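Local coordinates for protein predicted transcriptional regulator (Oenococcus oeni, PDB 3BY6) that probably binds DNA and regulates transcription, as a dimeric member of the GntR family of winged-helix regulators, at residues K21-D27 against V82-N86. Residues are numbered along the deposited sequence; the frame is centred on the assembly and turned at random.
Sequences KNEVATD and VKNSN
A small residue at a helix crossing lets two backbones approach closely, as where helix 12-25 ends against helix 79-103. The axes of 21-25 and 82-86 pass 9.1 Å apart at a signed crossing angle of -111°, with the CA atoms of Ala25 and Lys83 4.6 Å apart. The helix ends at Ala25; Thr26 leaves helical angles, its OG1 hydrogen-bonded to Asn22 O (2.7 Å), and Asp27 follows at positive phi (68°). Lys83 (chi1 m, the rest t) extends along this terminus, its CG 3.5 Å from Ala25 O and its CE 3.6 Å from Val24 O. A water donates to Val24 O (2.7 Å) and accepts a weak hydrogen bond from Lys83 NZ (3.3 Å); a long salt bridge joins Lys83 NZ to Asp27 OD1 (4.0 Å), also hydrogen-bonded to Ser30. Val82 (chi1 t) points toward helix 12-25, packing CG1 on Val24 CG1 at 3.8 Å. Asn86, also t, sets ND2 3.4 Å from Ala25 CB; a second water accepts from Asn86 ND2 (3.1 Å) and Asn22 ND2 (2.5 Å), while Asn86 OD1 is hydrogen-bonded to Arg89. The contact joins the first winged-helix helix to the long helix following wing strand 72-75, with Glu100 of the second subunit packing on Asn22.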
loop_
_atom_site.group_PDB
_atom_site.type_symbol
_atom_site.label_atom_id
_atom_site.label_comp_id
_atom_site.label_asym_id
_atom_site.label_seq_id
_atom_site.Cartn_x
_atom_site.Cartn_y
_atom_site.Cartn_z
ATOM N N LYS D 21 7.421 2.622 14.850
ATOM C CA LYS D 21 8.322 1.528 14.473
ATOM C C LYS D 21 9.241 1.900 13.330
ATOM O O LYS D 21 10.354 1.383 13.206
ATOM C CB LYS D 21 7.538 0.301 14.054
ATOM C CG LYS D 21 6.821 -0.371 15.189
ATOM C CD LYS D 21 5.791 -1.383 14.703
ATOM C CE LYS D 21 6.375 -2.440 13.795
ATOM N NZ LYS D 21 5.263 -3.148 13.091
ATOM N N ASN D 22 8.763 2.735 12.429
ATOM C CA ASN D 22 9.607 3.140 11.317
ATOM C C ASN D 22 10.719 4.092 11.783
ATOM O O ASN D 22 11.848 4.038 11.282
ATOM C CB ASN D 22 8.789 3.747 10.192
ATOM C CG ASN D 22 9.555 3.763 8.866
ATOM O OD1 ASN D 22 9.839 4.833 8.306
ATOM N ND2 ASN D 22 9.904 2.570 8.366
ATOM N N GLU D 23 10.388 4.963 12.738
ATOM C CA GLU D 23 11.374 5.866 13.325
ATOM C C GLU D 23 12.460 5.075 14.037
ATOM O O GLU D 23 13.639 5.418 13.955
ATOM C CB GLU D 23 10.712 6.840 14.299
ATOM C CG GLU D 23 9.894 7.881 13.559
ATOM C CD GLU D 23 9.224 8.890 14.463
ATOM O OE1 GLU D 23 9.142 8.668 15.689
ATOM O OE2 GLU D 23 8.757 9.907 13.921
ATOM N N VAL D 24 12.036 4.022 14.733
ATOM C CA VAL D 24 12.958 3.102 15.355
ATOM C C VAL D 24 13.756 2.434 14.239
ATOM O O VAL D 24 14.982 2.569 14.178
ATOM C CB VAL D 24 12.255 2.051 16.210
ATOM C CG1 VAL D 24 13.275 1.058 16.753
ATOM C CG2 VAL D 24 11.488 2.701 17.356
ATOM N N ALA D 25 13.058 1.791 13.311
ATOM C CA ALA D 25 13.718 1.118 12.211
ATOM C C ALA D 25 14.769 2.012 11.556
ATOM O O ALA D 25 15.821 1.531 11.206
ATOM C CB ALA D 25 12.704 0.635 11.188
ATOM N N THR D 26 14.487 3.304 11.382
ATOM C CA THR D 26 15.407 4.199 10.666
ATOM C C THR D 26 16.319 5.055 11.577
ATOM O O THR D 26 16.961 5.982 11.101
ATOM C CB THR D 26 14.636 5.097 9.705
ATOM O OG1 THR D 26 13.626 5.820 10.418
ATOM C CG2 THR D 26 13.978 4.259 8.614
ATOM N N ASP D 27 16.394 4.721 12.864
ATOM C CA ASP D 27 17.267 5.407 13.838
ATOM C C ASP D 27 16.844 6.862 14.143
ATOM O O ASP D 27 17.604 7.631 14.672
ATOM C CB ASP D 27 18.741 5.312 13.417
ATOM C CG ASP D 27 19.722 5.526 14.598
ATOM O OD1 ASP D 27 19.547 4.896 15.693
ATOM O OD2 ASP D 27 20.696 6.334 14.424
ATOM N N VAL D 82 13.762 -5.208 15.684
ATOM C CA VAL D 82 12.845 -4.331 14.999
ATOM C C VAL D 82 13.290 -3.933 13.579
ATOM O O VAL D 82 12.461 -3.864 12.660
ATOM C CB VAL D 82 12.660 -2.996 15.821
ATOM C CG1 VAL D 82 11.719 -2.000 15.038
ATOM C CG2 VAL D 82 12.144 -3.296 17.214
ATOM N N LYS D 83 14.575 -3.634 13.411
ATOM C CA LYS D 83 15.121 -3.279 12.086
ATOM C C LYS D 83 14.958 -4.447 11.155
ATOM O O LYS D 83 14.465 -4.295 10.028
ATOM C CB LYS D 83 16.579 -2.841 12.185
ATOM C CG LYS D 83 16.632 -1.485 12.840
ATOM C CD LYS D 83 18.011 -0.897 13.179
ATOM C CE LYS D 83 17.806 0.369 14.060
ATOM N NZ LYS D 83 18.983 1.266 14.135
ATOM N N ASN D 84 15.268 -5.633 11.669
ATOM C CA ASN D 84 15.110 -6.886 10.881
ATOM C C ASN D 84 13.660 -7.226 10.460
ATOM O O ASN D 84 13.437 -7.596 9.328
ATOM C CB ASN D 84 15.683 -8.065 11.652
ATOM C CG ASN D 84 17.166 -8.187 11.501
ATOM O OD1 ASN D 84 17.769 -7.575 10.595
ATOM N ND2 ASN D 84 17.777 -8.979 12.375
ATOM N N SER D 85 12.683 -7.049 11.348
ATOM C CA SER D 85 11.293 -7.289 10.986
ATOM C C SER D 85 10.826 -6.202 10.048
ATOM O O SER D 85 10.101 -6.470 9.098
ATOM C CB SER D 85 10.390 -7.316 12.224
ATOM O OG SER D 85 10.898 -8.123 13.262
ATOM N N ASN D 86 11.192 -4.952 10.309
ATOM C CA ASN D 86 10.819 -3.895 9.346
ATOM C C ASN D 86 11.324 -4.236 7.945
ATOM O O ASN D 86 10.603 -4.107 6.983
ATOM C CB ASN D 86 11.364 -2.539 9.791
ATOM C CG ASN D 86 10.875 -1.405 8.921
ATOM O OD1 ASN D 86 9.683 -1.101 8.920
ATOM N ND2 ASN D 86 11.789 -0.764 8.192
HETATM O O HOH W 1 11.353 1.757 6.475
HETATM O O HOH W 2 16.839 2.720 16.184
#